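Local coordinates for protein butyrophilin subfamily 1 member A1 (PDB 4HH8) that may help secrete milk-fat droplets and probably inhibits the proliferation of activated T cells, here represented by its two extracellular immunoglobulin-like domains, at residues Asn41-Trp51 / Ile88-Arg96; Arg50-Phe61 / Glu72-Leu83. The protein carries 1 engineered substitution. All blocks are in the same frame, centred on the assembly; numbering follows the deposited sequence.

Interaction 1: residues Asn41-Trp51 / Ile88-Arg96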
loop_
_atom_site.group_PDB
_atom_site.type_symbol
_atom_site.label_atom_id
_atom_site.label_comp_id
_atom_site.label_asym_id
_atom_site.label_seq_id
_atom_site.Cartn_x
_atom_site.Cartn_y
_atom_site.Cartn_z
ATOM N N ASN A 41 2.286 29.623 -7.144
ATOM C CA ASN A 41 1.307 28.928 -7.963
ATOM C C ASN A 41 1.232 29.452 -9.404
ATOM O O ASN A 41 0.188 29.912 -9.878
ATOM C CB ASN A 41 -0.052 28.934 -7.267
ATOM C CG ASN A 41 -0.497 30.318 -6.877
ATOM O OD1 ASN A 41 0.322 31.209 -6.595
ATOM N ND2 ASN A 41 -1.802 30.524 -6.884
ATOM N N VAL A 42 2.353 29.351 -10.108
ATOM C CA VAL A 42 2.411 29.770 -11.504
ATOM C C VAL A 42 2.150 28.594 -12.456
ATOM O O VAL A 42 2.282 27.454 -12.063
ATOM C CB VAL A 42 3.766 30.488 -11.822
ATOM C CG1 VAL A 42 3.811 31.846 -11.110
ATOM C CG2 VAL A 42 4.991 29.627 -11.438
ATOM N N SER A 43 1.765 28.877 -13.696
ATOM C CA SER A 43 1.514 27.818 -14.680
ATOM C C SER A 43 2.688 26.879 -14.874
ATOM O O SER A 43 3.819 27.312 -14.967
ATOM C CB SER A 43 1.166 28.372 -16.047
ATOM O OG SER A 43 0.980 27.273 -16.939
ATOM N N ALA A 44 2.401 25.589 -14.924
ATOM C CA ALA A 44 3.416 24.594 -15.259
ATOM C C ALA A 44 3.300 24.102 -16.734
ATOM O O ALA A 44 4.078 23.232 -17.126
ATOM C CB ALA A 44 3.382 23.397 -14.263
ATOM N N LYS A 45 2.354 24.655 -17.514
ATOM C CA LYS A 45 2.145 24.251 -18.944
ATOM C C LYS A 45 3.411 24.398 -19.760
ATOM O O LYS A 45 3.991 25.475 -19.769
ATOM C CB LYS A 45 1.056 25.095 -19.638
ATOM C CG LYS A 45 -0.362 24.802 -19.165
ATOM C CD LYS A 45 -1.416 25.415 -20.096
ATOM C CE LYS A 45 -2.702 25.701 -19.329
ATOM N NZ LYS A 45 -3.506 26.788 -19.978
ATOM N N GLY A 46 3.855 23.332 -20.431
ATOM C CA GLY A 46 5.052 23.413 -21.302
ATOM C C GLY A 46 6.372 23.094 -20.636
ATOM O O GLY A 46 7.417 23.086 -21.287
HETATM N N MSE A 47 6.338 22.837 -19.330
HETATM C CA MSE A 47 7.536 22.512 -18.576
HETATM C C MSE A 47 7.867 21.046 -18.766
HETATM O O MSE A 47 7.014 20.268 -19.133
HETATM C CB MSE A 47 7.300 22.759 -17.085
HETATM C CG MSE A 47 7.315 24.212 -16.707
HETATM SE SE MSE A 47 7.443 24.406 -14.763
HETATM C CE MSE A 47 9.305 24.060 -14.422
ATOM N N GLU A 48 9.098 20.667 -18.497
ATOM C CA GLU A 48 9.388 19.262 -18.381
ATOM C C GLU A 48 8.922 18.795 -17.011
ATOM O O GLU A 48 9.397 19.299 -15.988
ATOM C CB GLU A 48 10.886 18.957 -18.572
ATOM C CG GLU A 48 11.253 17.482 -18.283
ATOM C CD GLU A 48 12.761 17.205 -18.346
ATOM O OE1 GLU A 48 13.422 17.756 -19.244
ATOM O OE2 GLU A 48 13.285 16.429 -17.502
ATOM N N LEU A 49 7.989 17.844 -17.033
ATOM C CA LEU A 49 7.435 17.163 -15.856
ATOM C C LEU A 49 7.923 15.719 -15.860
ATOM O O LEU A 49 7.578 14.985 -16.774
ATOM C CB LEU A 49 5.903 17.168 -15.907
ATOM C CG LEU A 49 5.245 18.544 -16.146
ATOM C CD1 LEU A 49 3.759 18.428 -16.363
ATOM C CD2 LEU A 49 5.542 19.575 -15.036
ATOM N N ARG A 50 8.715 15.317 -14.871
ATOM C CA ARG A 50 9.263 13.963 -14.820
ATOM C C ARG A 50 8.967 13.313 -13.474
ATOM O O ARG A 50 9.331 13.862 -12.437
ATOM C CB ARG A 50 10.781 13.986 -15.026
ATOM C CG ARG A 50 11.426 12.598 -15.025
ATOM C CD ARG A 50 12.977 12.635 -15.023
ATOM N NE ARG A 50 13.462 13.221 -16.269
ATOM C CZ ARG A 50 13.857 12.545 -17.346
ATOM N NH1 ARG A 50 13.862 11.209 -17.367
ATOM N NH2 ARG A 50 14.246 13.221 -18.423
ATOM N N TRP A 51 8.313 12.168 -13.467
ATOM C CA TRP A 51 8.242 11.381 -12.234
ATOM C C TRP A 51 9.171 10.191 -12.395
ATOM O O TRP A 51 9.231 9.581 -13.467
ATOM C CB TRP A 51 6.816 10.905 -11.971
ATOM C CG TRP A 51 5.960 11.844 -11.207
ATOM C CD1 TRP A 51 5.549 11.697 -9.934
ATOM C CD2 TRP A 51 5.374 13.059 -11.683
ATOM N NE1 TRP A 51 4.735 12.737 -9.574
ATOM C CE2 TRP A 51 4.613 13.589 -10.632
ATOM C CE3 TRP A 51 5.365 13.708 -12.923
ATOM C CZ2 TRP A 51 3.887 14.774 -10.744
ATOM C CZ3 TRP A 51 4.644 14.894 -13.049
ATOM C CH2 TRP A 51 3.911 15.415 -11.948
ATOM N N ILE A 88 -3.153 22.550 -13.994
ATOM C CA ILE A 88 -1.789 22.833 -14.439
ATOM C C ILE A 88 -1.494 24.328 -14.571
ATOM O O ILE A 88 -0.354 24.781 -14.325
ATOM C CB ILE A 88 -1.445 22.058 -15.750
ATOM C CG1 ILE A 88 0.066 22.061 -16.012
ATOM C CG2 ILE A 88 -2.340 22.551 -16.965
ATOM C CD1 ILE A 88 0.451 21.225 -17.270
ATOM N N ALA A 89 -2.505 25.100 -14.927
ATOM C CA ALA A 89 -2.319 26.531 -15.093
ATOM C C ALA A 89 -1.997 27.245 -13.789
ATOM O O ALA A 89 -1.537 28.394 -13.800
ATOM C CB ALA A 89 -3.529 27.182 -15.752
ATOM N N GLU A 90 -2.226 26.586 -12.667
ATOM C CA GLU A 90 -1.763 27.152 -11.403
ATOM C C GLU A 90 -0.622 26.342 -10.797
ATOM O O GLU A 90 -0.225 26.575 -9.638
ATOM C CB GLU A 90 -2.916 27.369 -10.419
ATOM C CG GLU A 90 -3.479 26.110 -9.780
ATOM C CD GLU A 90 -4.609 26.436 -8.799
ATOM O OE1 GLU A 90 -4.298 26.980 -7.710
ATOM O OE2 GLU A 90 -5.799 26.157 -9.125
ATOM N N GLY A 91 -0.080 25.406 -11.577
ATOM C CA GLY A 91 1.163 24.756 -11.192
ATOM C C GLY A 91 0.980 23.425 -10.491
ATOM O O GLY A 91 1.941 22.820 -10.058
ATOM N N SER A 92 -0.257 22.959 -10.426
ATOM C CA SER A 92 -0.613 21.739 -9.725
ATOM C C SER A 92 -0.999 20.618 -10.691
ATOM O O SER A 92 -1.907 20.781 -11.510
ATOM C CB SER A 92 -1.767 22.030 -8.763
ATOM O OG SER A 92 -1.927 20.952 -7.857
ATOM N N VAL A 93 -0.257 19.506 -10.619
ATOM C CA VAL A 93 -0.444 18.362 -11.522
ATOM C C VAL A 93 -0.253 17.073 -10.746
ATOM O O VAL A 93 0.119 17.100 -9.587
ATOM C CB VAL A 93 0.568 18.351 -12.720
ATOM C CG1 VAL A 93 0.470 19.603 -13.500
ATOM C CG2 VAL A 93 1.981 18.153 -12.249
ATOM N N ALA A 94 -0.504 15.939 -11.389
ATOM C CA ALA A 94 -0.246 14.664 -10.733
ATOM C C ALA A 94 -0.046 13.675 -11.843
ATOM O O ALA A 94 -0.420 13.956 -12.978
ATOM C CB ALA A 94 -1.422 14.253 -9.851
ATOM N N VAL A 95 0.581 12.550 -11.515
ATOM C CA VAL A 95 0.672 11.413 -12.412
ATOM C C VAL A 95 -0.299 10.417 -11.842
ATOM O O VAL A 95 -0.227 10.122 -10.645
ATOM C CB VAL A 95 2.102 10.823 -12.476
ATOM C CG1 VAL A 95 2.114 9.442 -13.156
ATOM C CG2 VAL A 95 2.961 11.735 -13.297
ATOM N N ARG A 96 -1.242 9.969 -12.678
ATOM C CA ARG A 96 -2.144 8.895 -12.359
ATOM C C ARG A 96 -1.500 7.553 -12.747
ATOM O O ARG A 96 -1.097 7.361 -13.906
ATOM C CB ARG A 96 -3.482 9.074 -13.071
ATOM C CG ARG A 96 -4.558 8.090 -12.549
ATOM C CD ARG A 96 -5.984 8.369 -13.074
ATOM N NE ARG A 96 -6.064 8.324 -14.528
ATOM C CZ ARG A 96 -6.922 7.582 -15.246
ATOM N NH1 ARG A 96 -7.817 6.788 -14.650
ATOM N NH2 ARG A 96 -6.893 7.644 -16.584
#

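Interaction 2: residues Arg50-Phe61 / Glu72-Leu83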
loop_
_atom_site.group_PDB
_atom_site.type_symbol
_atom_site.label_atom_id
_atom_site.label_comp_id
_atom_site.label_asym_id
_atom_site.label_seq_id
_atom_site.Cartn_x
_atom_site.Cartn_y
_atom_site.Cartn_z
ATOM N N ARG A 50 8.715 15.317 -14.871
ATOM C CA ARG A 50 9.263 13.963 -14.820
ATOM C C ARG A 50 8.967 13.313 -13.474
ATOM O O ARG A 50 9.331 13.862 -12.437
ATOM C CB ARG A 50 10.781 13.986 -15.026
ATOM C CG ARG A 50 11.426 12.598 -15.025
ATOM C CD ARG A 50 12.977 12.635 -15.023
ATOM N NE ARG A 50 13.462 13.221 -16.269
ATOM C CZ ARG A 50 13.857 12.545 -17.346
ATOM N NH1 ARG A 50 13.862 11.209 -17.367
ATOM N NH2 ARG A 50 14.246 13.221 -18.423
ATOM N N TRP A 51 8.313 12.168 -13.467
ATOM C CA TRP A 51 8.242 11.381 -12.234
ATOM C C TRP A 51 9.171 10.191 -12.395
ATOM O O TRP A 51 9.231 9.581 -13.467
ATOM C CB TRP A 51 6.816 10.905 -11.971
ATOM C CG TRP A 51 5.960 11.844 -11.207
ATOM C CD1 TRP A 51 5.549 11.697 -9.934
ATOM C CD2 TRP A 51 5.374 13.059 -11.683
ATOM N NE1 TRP A 51 4.735 12.737 -9.574
ATOM C CE2 TRP A 51 4.613 13.589 -10.632
ATOM C CE3 TRP A 51 5.365 13.708 -12.923
ATOM C CZ2 TRP A 51 3.887 14.774 -10.744
ATOM C CZ3 TRP A 51 4.644 14.894 -13.049
ATOM C CH2 TRP A 51 3.911 15.415 -11.948
ATOM N N PHE A 52 9.931 9.874 -11.353
ATOM C CA PHE A 52 10.843 8.742 -11.428
ATOM C C PHE A 52 11.012 8.103 -10.064
ATOM O O PHE A 52 10.593 8.661 -9.034
ATOM C CB PHE A 52 12.192 9.151 -12.051
ATOM C CG PHE A 52 12.993 10.146 -11.233
ATOM C CD1 PHE A 52 13.986 9.706 -10.360
ATOM C CD2 PHE A 52 12.772 11.516 -11.361
ATOM C CE1 PHE A 52 14.738 10.588 -9.617
ATOM C CE2 PHE A 52 13.524 12.425 -10.636
ATOM C CZ PHE A 52 14.530 11.957 -9.758
ATOM N N ARG A 53 11.634 6.933 -10.053
ATOM C CA ARG A 53 11.856 6.233 -8.810
ATOM C C ARG A 53 13.328 6.283 -8.440
ATOM O O ARG A 53 13.793 7.249 -7.833
ATOM C CB ARG A 53 11.296 4.824 -8.908
ATOM C CG ARG A 53 9.780 4.843 -8.778
ATOM C CD ARG A 53 9.155 3.513 -8.842
ATOM N NE ARG A 53 9.163 2.832 -7.559
ATOM C CZ ARG A 53 8.556 1.667 -7.354
ATOM N NH1 ARG A 53 7.920 1.075 -8.351
ATOM N NH2 ARG A 53 8.608 1.071 -6.176
ATOM N N GLU A 54 14.081 5.283 -8.862
ATOM C CA GLU A 54 15.480 5.206 -8.486
ATOM C C GLU A 54 16.372 5.922 -9.512
ATOM O O GLU A 54 17.217 6.726 -9.122
ATOM C CB GLU A 54 15.878 3.747 -8.192
ATOM C CG GLU A 54 15.571 3.337 -6.717
ATOM C CD GLU A 54 14.775 2.022 -6.577
ATOM O OE1 GLU A 54 15.245 0.962 -7.077
ATOM O OE2 GLU A 54 13.676 2.043 -5.952
ATOM N N LYS A 55 16.171 5.673 -10.809
ATOM C CA LYS A 55 16.925 6.397 -11.843
ATOM C C LYS A 55 16.065 7.503 -12.478
ATOM O O LYS A 55 14.882 7.280 -12.747
ATOM C CB LYS A 55 17.396 5.429 -12.934
ATOM C CG LYS A 55 18.544 4.480 -12.529
ATOM C CD LYS A 55 18.963 3.558 -13.705
ATOM C CE LYS A 55 19.821 2.367 -13.216
ATOM N NZ LYS A 55 21.093 2.213 -14.005
ATOM N N VAL A 56 16.663 8.676 -12.733
ATOM C CA VAL A 56 15.990 9.764 -13.479
ATOM C C VAL A 56 15.448 9.282 -14.823
ATOM O O VAL A 56 14.379 9.721 -15.271
ATOM C CB VAL A 56 16.897 11.020 -13.724
ATOM C CG1 VAL A 56 17.483 11.551 -12.420
ATOM C CG2 VAL A 56 17.997 10.723 -14.733
ATOM N N SER A 57 16.185 8.369 -15.455
ATOM C CA SER A 57 15.823 7.833 -16.755
ATOM C C SER A 57 16.193 6.334 -16.770
ATOM O O SER A 57 17.299 5.970 -16.338
ATOM C CB SER A 57 16.572 8.616 -17.842
ATOM O OG SER A 57 16.096 8.307 -19.151
ATOM N N PRO A 58 15.275 5.450 -17.233
ATOM C CA PRO A 58 13.915 5.750 -17.697
ATOM C C PRO A 58 12.990 6.093 -16.527
ATOM O O PRO A 58 13.217 5.640 -15.398
ATOM C CB PRO A 58 13.471 4.465 -18.387
ATOM C CG PRO A 58 14.587 3.462 -18.212
ATOM C CD PRO A 58 15.556 4.002 -17.238
ATOM N N ALA A 59 11.979 6.922 -16.816
ATOM C CA ALA A 59 11.145 7.548 -15.807
ATOM C C ALA A 59 9.835 6.793 -15.688
ATOM O O ALA A 59 9.509 5.976 -16.541
ATOM C CB ALA A 59 10.879 9.006 -16.173
ATOM N N VAL A 60 9.116 7.041 -14.593
ATOM C CA VAL A 60 7.750 6.569 -14.433
ATOM C C VAL A 60 6.846 7.291 -15.449
ATOM O O VAL A 60 5.977 6.675 -16.074
ATOM C CB VAL A 60 7.262 6.832 -12.969
ATOM C CG1 VAL A 60 5.757 6.558 -12.810
ATOM C CG2 VAL A 60 8.052 5.998 -12.022
ATOM N N PHE A 61 7.044 8.605 -15.575
ATOM C CA PHE A 61 6.241 9.452 -16.450
ATOM C C PHE A 61 7.085 10.662 -16.880
ATOM O O PHE A 61 7.849 11.247 -16.079
ATOM C CB PHE A 61 4.912 9.890 -15.815
ATOM C CG PHE A 61 4.132 10.839 -16.684
ATOM C CD1 PHE A 61 3.264 10.361 -17.659
ATOM C CD2 PHE A 61 4.335 12.200 -16.594
ATOM C CE1 PHE A 61 2.585 11.242 -18.503
ATOM C CE2 PHE A 61 3.675 13.076 -17.453
ATOM C CZ PHE A 61 2.795 12.600 -18.405
ATOM N N GLU A 72 10.777 7.263 -23.262
ATOM C CA GLU A 72 11.682 7.610 -22.183
ATOM C C GLU A 72 11.105 7.134 -20.832
ATOM O O GLU A 72 11.664 7.432 -19.775
ATOM C CB GLU A 72 11.911 9.117 -22.161
ATOM C CG GLU A 72 12.495 9.712 -23.453
ATOM C CD GLU A 72 13.245 11.001 -23.210
ATOM O OE1 GLU A 72 14.013 11.103 -22.209
ATOM O OE2 GLU A 72 13.053 11.925 -24.022
ATOM N N GLU A 73 9.974 6.424 -20.890
ATOM C CA GLU A 73 9.301 5.855 -19.716
ATOM C C GLU A 73 9.632 4.372 -19.539
ATOM O O GLU A 73 9.676 3.617 -20.524
ATOM C CB GLU A 73 7.793 6.030 -19.859
ATOM C CG GLU A 73 7.388 7.504 -19.954
ATOM C CD GLU A 73 5.881 7.726 -20.072
ATOM O OE1 GLU A 73 5.163 6.824 -20.531
ATOM O OE2 GLU A 73 5.405 8.820 -19.695
HETATM N N MSE A 74 9.858 3.947 -18.300
HETATM C CA MSE A 74 9.979 2.515 -17.972
HETATM C C MSE A 74 8.862 1.740 -18.630
HETATM O O MSE A 74 7.699 2.186 -18.632
HETATM C CB MSE A 74 9.911 2.277 -16.474
HETATM C CG MSE A 74 11.133 2.717 -15.706
HETATM SE SE MSE A 74 10.788 2.774 -13.758
HETATM C CE MSE A 74 10.912 4.632 -13.451
ATOM N N ALA A 75 9.218 0.577 -19.185
ATOM C CA ALA A 75 8.257 -0.292 -19.899
ATOM C C ALA A 75 7.106 -0.800 -19.029
ATOM O O ALA A 75 5.986 -0.973 -19.515
ATOM C CB ALA A 75 8.967 -1.454 -20.600
ATOM N N GLU A 76 7.390 -1.036 -17.754
ATOM C CA GLU A 76 6.378 -1.436 -16.772
ATOM C C GLU A 76 5.467 -0.290 -16.301
ATOM O O GLU A 76 4.498 -0.526 -15.567
ATOM C CB GLU A 76 7.076 -2.001 -15.558
ATOM C CG GLU A 76 8.428 -1.353 -15.318
ATOM C CD GLU A 76 8.931 -1.595 -13.922
ATOM O OE1 GLU A 76 8.202 -1.173 -12.985
ATOM O OE2 GLU A 76 10.040 -2.191 -13.772
ATOM N N TYR A 77 5.779 0.946 -16.686
ATOM C CA TYR A 77 4.832 2.027 -16.456
ATOM C C TYR A 77 4.082 2.457 -17.692
ATOM O O TYR A 77 2.976 2.942 -17.595
ATOM C CB TYR A 77 5.490 3.186 -15.704
ATOM C CG TYR A 77 5.687 2.802 -14.254
ATOM C CD1 TYR A 77 4.597 2.754 -13.386
ATOM C CD2 TYR A 77 6.942 2.412 -13.769
ATOM C CE1 TYR A 77 4.756 2.366 -12.061
ATOM C CE2 TYR A 77 7.113 2.013 -12.459
ATOM C CZ TYR A 77 6.025 1.993 -11.602
ATOM O OH TYR A 77 6.169 1.630 -10.287
ATOM N N ARG A 78 4.658 2.223 -18.860
ATOM C CA ARG A 78 4.057 2.627 -20.124
ATOM C C ARG A 78 2.679 2.110 -20.271
ATOM O O ARG A 78 2.447 0.935 -20.051
ATOM C CB ARG A 78 4.840 2.059 -21.291
ATOM C CG ARG A 78 5.728 3.035 -21.985
ATOM C CD ARG A 78 6.472 2.252 -23.036
ATOM N NE ARG A 78 7.861 2.668 -23.112
ATOM C CZ ARG A 78 8.861 1.866 -23.466
ATOM N NH1 ARG A 78 8.620 0.579 -23.743
ATOM N NH2 ARG A 78 10.105 2.350 -23.523
ATOM N N GLY A 79 1.762 2.974 -20.686
ATOM C CA GLY A 79 0.393 2.536 -20.907
ATOM C C GLY A 79 -0.478 2.470 -19.648
ATOM O O GLY A 79 -1.675 2.217 -19.755
ATOM N N ARG A 80 0.101 2.704 -18.463
ATOM C CA ARG A 80 -0.715 2.784 -17.229
ATOM C C ARG A 80 -0.517 4.117 -16.484
ATOM O O ARG A 80 -1.023 4.293 -15.381
ATOM C CB ARG A 80 -0.457 1.563 -16.316
ATOM C CG ARG A 80 1.016 1.235 -16.068
ATOM C CD ARG A 80 1.265 -0.159 -15.387
ATOM N NE ARG A 80 0.659 -0.200 -14.072
ATOM C CZ ARG A 80 1.302 -0.213 -12.908
ATOM N NH1 ARG A 80 2.636 -0.295 -12.820
ATOM N NH2 ARG A 80 0.568 -0.208 -11.811
ATOM N N VAL A 81 0.217 5.048 -17.097
ATOM C CA VAL A 81 0.484 6.368 -16.505
ATOM C C VAL A 81 -0.062 7.493 -17.375
ATOM O O VAL A 81 -0.097 7.380 -18.601
ATOM C CB VAL A 81 1.997 6.631 -16.262
ATOM C CG1 VAL A 81 2.569 5.641 -15.267
ATOM C CG2 VAL A 81 2.789 6.577 -17.578
ATOM N N SER A 82 -0.497 8.573 -16.732
ATOM C CA SER A 82 -1.034 9.749 -17.417
ATOM C C SER A 82 -0.984 10.955 -16.503
ATOM O O SER A 82 -1.019 10.825 -15.291
ATOM C CB SER A 82 -2.476 9.529 -17.939
ATOM O OG SER A 82 -3.405 9.327 -16.884
ATOM N N LEU A 83 -0.947 12.135 -17.111
ATOM C CA LEU A 83 -0.800 13.377 -16.406
ATOM C C LEU A 83 -2.171 13.831 -16.020
ATOM O O LEU A 83 -3.068 13.853 -16.860
ATOM C CB LEU A 83 -0.185 14.422 -17.342
ATOM C CG LEU A 83 0.207 15.758 -16.720
ATOM C CD1 LEU A 83 1.199 15.555 -15.565
ATOM C CD2 LEU A 83 0.754 16.648 -17.817
#

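Interaction 1: residues Asn41-Trp51 / Ile88-Arg96
W51 meets V93 and V95 with two parts of its indole. V95 CG2 sits over one face of the six-membered ring in a CH-pi contact, although the modelled spacing is too tight to interpret. V93 CG2 instead comes to the ring edge, near its plane, 3.4 Å from W51 CH2. Farther along, L49 CD1 lies 4.4 Å from I88 CD1 and also approaches V93 CG2. I88 puts CG1 anti to its backbone N (chi1 -165°), which turns that branch toward A44, 4.0 Å from A44 CB, while I88 CG2 runs against the extended K45 chain, 3.7 Å from K45 CG. The single hydrogen bond across is A44 N to I88 O, 2.9 Å and almost straight (178°). G91 N reaches I88 O from the opposite face of its carbonyl plane, so two donors grip this oxygen. S43 OG accepts from K45 N in an ST turn, and a type II turn over A44 to M47 leads into strand 48-52. W51 also packs on C110, half of the C36-C110 disulfide. A buried tryptophan beside the disulfide, facing the opposing sheet, is the classic core of the immunoglobulin V-set sandwich.

Interaction 2: residues Arg50-Phe61 / Glu72-Leu83
A59 and E73 form a single backbone bridge in the V-set domain, beside a classic beta bulge in which V60 and F61 both face W51. A59 N donates to E72 O at 3.0 Å, and M74 N donates back to A59 O at 2.7 Å. The side chain of selenomethionine M74 then runs along the P58-V60 backbone. Its CB lies 3.7 Å from A59 O; CG lies closer to P58 O, 3.6 Å, than to P58 CB; SE passes P58 O more loosely. A bend at chi3 (-113°) brings CE against P58 O and V60 N, and tightly against V60 CG2, 3.5 Å away. The other branch of V60, CG1, lies over one face of the Y77 ring. F61 offers an edge to V81, with CD1 3.8 Å from V81 CG2, and reaches L83 CB with CZ at 3.7 Å. E73 runs beside this ring, pointing the same way, and its OE2 accepts from L62 N. R53 crosses Y77 at about a right angle, its NH2 held more firmly by S103 O. At the ring's edge, R53 NH1 makes a weak, bent hydrogen bond of 2.7 Å to Y77 OH, 120° at the hydrogen.

Both interactions lie in the V-type immunoglobulin domain at the N-terminal end, with centres about 16 Å apart. They share R50 and W51 on strand 48-52. Along the chain the order is 41-51, 50-61, 72-83, 88-96, so interaction 2 begins at the end of the first segment of interaction 1 and finishes before its second. Strands 81-85 and 92-97 are antiparallel neighbours in one sheet, joined here by a probable hydrogen bond between R96 N and S82 O, whereas strand 48-52 belongs to the facing sheet. V95 CG2 packs on F61 CD2, and L49 CD1 on L83 CD2, so that the two contacts touch within the hydrophobic interior between the sheets. The two contacts thus close neighbouring parts of the same sandwich.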